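Local atomic coordinates of succinyl-CoA ligase (ADP-forming) subunit alpha (Methanosaeta concilii, PDB entry 6HXI), a protein that combines a CoA-ligase domain of the succinyl-CoA synthetase clan with a citrate synthase-like C-terminal region and is modelled with coenzyme A bound. Residues V172-K177 with N187-N192. Residues are numbered along the deposited sequence; the frame is centred on the assembly and turned at random.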
ATOM      1  N   VAL B 172     -17.251 -33.960 -54.571  1.00 50.68           N
ATOM      2  CA  VAL B 172     -15.887 -34.500 -54.636  1.00 48.58           C
ATOM      3  C   VAL B 172     -15.350 -34.992 -53.293  1.00 49.35           C
ATOM      4  O   VAL B 172     -15.347 -34.257 -52.314  1.00 47.05           O
ATOM      5  CB  VAL B 172     -14.896 -33.504 -55.317  1.00 51.18           C
ATOM      6  CG1 VAL B 172     -13.549 -34.171 -55.626  1.00 49.78           C
ATOM      7  CG2 VAL B 172     -15.504 -32.901 -56.594  1.00 52.63           C
ATOM      8  N   GLY B 173     -14.844 -36.220 -53.293  1.00 46.67           N
ATOM      9  CA  GLY B 173     -14.172 -36.835 -52.154  1.00 45.56           C
ATOM     10  C   GLY B 173     -12.693 -36.744 -52.426  1.00 48.95           C
ATOM     11  O   GLY B 173     -12.209 -37.371 -53.363  1.00 49.23           O
ATOM     12  N   PHE B 174     -11.978 -35.903 -51.663  1.00 46.50           N
ATOM     13  CA  PHE B 174     -10.552 -35.635 -51.875  1.00 45.86           C
ATOM     14  C   PHE B 174      -9.589 -36.188 -50.800  1.00 48.87           C
ATOM     15  O   PHE B 174      -9.830 -36.012 -49.605  1.00 46.18           O
ATOM     16  CB  PHE B 174     -10.308 -34.111 -52.047  1.00 46.46           C
ATOM     17  CG  PHE B 174      -8.880 -33.810 -52.413  1.00 46.61           C
ATOM     18  CD1 PHE B 174      -8.415 -34.038 -53.702  1.00 49.69           C
ATOM     19  CD2 PHE B 174      -7.972 -33.396 -51.447  1.00 46.89           C
ATOM     20  CE1 PHE B 174      -7.069 -33.840 -54.020  1.00 50.60           C
ATOM     21  CE2 PHE B 174      -6.628 -33.201 -51.765  1.00 49.16           C
ATOM     22  CZ  PHE B 174      -6.186 -33.413 -53.048  1.00 48.89           C
ATOM     23  N   VAL B 175      -8.433 -36.733 -51.239  1.00 45.14           N
ATOM     24  CA  VAL B 175      -7.396 -37.215 -50.318  1.00 43.28           C
ATOM     25  C   VAL B 175      -5.973 -36.921 -50.874  1.00 46.87           C
ATOM     26  O   VAL B 175      -5.679 -37.168 -52.051  1.00 46.99           O
ATOM     27  CB  VAL B 175      -7.609 -38.707 -49.884  1.00 47.66           C
ATOM     28  CG1 VAL B 175      -7.364 -39.680 -51.022  1.00 48.20           C
ATOM     29  CG2 VAL B 175      -6.763 -39.076 -48.665  1.00 46.73           C
ATOM     30  N   SER B 176      -5.115 -36.368 -50.028  1.00 42.08           N
ATOM     31  CA  SER B 176      -3.734 -36.086 -50.401  1.00 42.31           C
ATOM     32  C   SER B 176      -2.756 -36.539 -49.303  1.00 47.51           C
ATOM     33  O   SER B 176      -3.176 -37.046 -48.259  1.00 45.88           O
ATOM     34  CB  SER B 176      -3.549 -34.603 -50.708  1.00 42.59           C
ATOM     35  OG  SER B 176      -3.697 -33.805 -49.544  1.00 46.72           O
ATOM     36  N   LYS B 177      -1.461 -36.384 -49.556  1.00 46.78           N
ATOM     37  CA  LYS B 177      -0.433 -36.625 -48.554  1.00 47.00           C
ATOM     38  C   LYS B 177      -0.108 -35.260 -47.943  1.00 51.99           C
ATOM     39  O   LYS B 177      -0.129 -35.102 -46.733  1.00 51.48           O
ATOM     40  CB  LYS B 177       0.812 -37.276 -49.176  1.00 49.83           C
ATOM     41  CG  LYS B 177       0.799 -38.783 -49.042  1.00 48.38           C
ATOM     42  CD  LYS B 177       1.633 -39.469 -50.105  1.00 44.36           C
ATOM     43  CE  LYS B 177       1.696 -40.952 -49.814  1.00 45.95           C
ATOM     44  NZ  LYS B 177       2.560 -41.706 -50.770  1.00 49.39           N
ATOM     45  N   ASN B 187      -9.046 -25.166 -53.752  1.00 51.73           N
ATOM     46  CA  ASN B 187      -9.168 -24.064 -54.703  1.00 52.50           C
ATOM     47  C   ASN B 187      -9.345 -24.591 -56.132  1.00 59.52           C
ATOM     48  O   ASN B 187     -10.241 -24.122 -56.838  1.00 61.79           O
ATOM     49  CB  ASN B 187      -7.963 -23.129 -54.607  1.00 51.03           C
ATOM     50  CG  ASN B 187      -7.918 -22.039 -55.653  1.00 69.62           C
ATOM     51  OD1 ASN B 187      -7.103 -22.079 -56.578  1.00 64.56           O
ATOM     52  ND2 ASN B 187      -8.780 -21.040 -55.524  1.00 66.53           N
ATOM     53  N   ILE B 188      -8.485 -25.547 -56.560  1.00 55.21           N
ATOM     54  CA  ILE B 188      -8.518 -26.160 -57.889  1.00 55.83           C
ATOM     55  C   ILE B 188      -9.914 -26.747 -58.146  1.00 60.61           C
ATOM     56  O   ILE B 188     -10.574 -26.353 -59.108  1.00 63.61           O
ATOM     57  CB  ILE B 188      -7.390 -27.243 -58.043  1.00 58.60           C
ATOM     58  CG1 ILE B 188      -5.936 -26.662 -57.927  1.00 57.80           C
ATOM     59  CG2 ILE B 188      -7.554 -28.071 -59.324  1.00 61.32           C
ATOM     60  CD1 ILE B 188      -5.420 -25.774 -59.045  1.00 68.81           C
ATOM     61  N   ILE B 189     -10.367 -27.654 -57.253  1.00 54.21           N
ATOM     62  CA  ILE B 189     -11.637 -28.400 -57.309  1.00 53.52           C
ATOM     63  C   ILE B 189     -12.885 -27.475 -57.313  1.00 56.78           C
ATOM     64  O   ILE B 189     -13.801 -27.715 -58.107  1.00 59.10           O
ATOM     65  CB  ILE B 189     -11.663 -29.481 -56.185  1.00 54.08           C
ATOM     66  CG1 ILE B 189     -10.667 -30.621 -56.527  1.00 53.83           C
ATOM     67  CG2 ILE B 189     -13.069 -30.025 -55.927  1.00 55.25           C
ATOM     68  CD1 ILE B 189     -10.086 -31.375 -55.351  1.00 56.63           C
ATOM     69  N   SER B 190     -12.912 -26.429 -56.469  1.00 51.06           N
ATOM     70  CA  SER B 190     -14.030 -25.479 -56.419  1.00 51.77           C
ATOM     71  C   SER B 190     -14.209 -24.728 -57.750  1.00 59.07           C
ATOM     72  O   SER B 190     -15.331 -24.319 -58.086  1.00 61.23           O
ATOM     73  CB  SER B 190     -13.831 -24.466 -55.300  1.00 52.04           C
ATOM     74  OG  SER B 190     -12.800 -23.549 -55.620  1.00 57.27           O
ATOM     75  N   ARG B 191     -13.105 -24.532 -58.482  1.00 55.33           N
ATOM     76  CA  ARG B 191     -13.099 -23.823 -59.765  1.00 57.40           C
ATOM     77  C   ARG B 191     -13.454 -24.734 -60.951  1.00 63.36           C
ATOM     78  O   ARG B 191     -13.803 -24.242 -62.024  1.00 66.17           O
ATOM     79  CB  ARG B 191     -11.722 -23.182 -60.006  1.00 56.27           C
ATOM     80  CG  ARG B 191     -11.419 -21.968 -59.152  1.00 56.30           C
ATOM     81  CD  ARG B 191     -10.080 -21.402 -59.540  1.00 69.69           C
ATOM     82  NE  ARG B 191      -9.784 -20.171 -58.812  1.00 93.17           N
ATOM     83  CZ  ARG B 191      -8.713 -19.409 -59.019  1.00111.67           C
ATOM     84  NH1 ARG B 191      -8.527 -18.307 -58.305  1.00 98.36           N
ATOM     85  NH2 ARG B 191      -7.819 -19.746 -59.945  1.00 98.09           N
ATOM     86  N   ASN B 192     -13.341 -26.052 -60.768  1.00 58.46           N
ATOM     87  CA  ASN B 192     -13.548 -27.021 -61.833  1.00 59.33           C
ATOM     88  C   ASN B 192     -14.664 -28.053 -61.564  1.00 62.32           C
ATOM     89  O   ASN B 192     -14.830 -28.994 -62.342  1.00 63.88           O
ATOM     90  CB  ASN B 192     -12.208 -27.708 -62.140  1.00 61.35           C
ATOM     91  CG  ASN B 192     -11.192 -26.789 -62.798  1.00 80.06           C
ATOM     92  OD1 ASN B 192     -11.252 -26.506 -63.999  1.00 81.36           O
ATOM     93  ND2 ASN B 192     -10.217 -26.330 -62.037  1.00 60.54           N
TER
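Ile189 splits its side chain between Val172 and Phe174 through its first torsion: at chi1 -71° the CG2 methyl stands opposite the backbone N, while CG1 stands opposite the carbonyl carbon. The second torsion, 153°, extends the longer branch, so that CD1 comes to the Phe174 ring as CG2 comes to Val172. On the strand, Phe174 has its ring carbon CG anti to the backbone N (chi1 -174°), and its CB, like that of Val172, points toward the helix.

Two apolar touches make up the contact. Ile189 CG2 rests 3.8 Å from Val172 CG2, methyl against methyl, with Val172 CB next at 4.0 Å. Ile189 CD1 meets the ring obliquely, centred on Phe174 CD1 (3.6 Å), with Phe174 CG and CE1 flanking it a little farther off. No hydrogen bond crosses between the segments, and the backbones stay well apart, with Val172 CA 7.9 Å from Ile189 CA; the join therefore rests on side chains that are all buried. Leu182 and Ala185, earlier on the same helix, also touch the Phe174 ring.

Within 187-192, the side chain of Asn192 donates a hydrogen bond from ND2 to Ile188 O at 3.0 Å, from above the carbonyl plane. Helix 179-192 links strand 172-176 to strand 196-201, its parallel neighbour, and Ile189 packs the helix onto the sheet within this beta-alpha-beta unit, an arrangement characteristic of the flavodoxin-like CoA-ligase domain of succinyl-CoA synthetases.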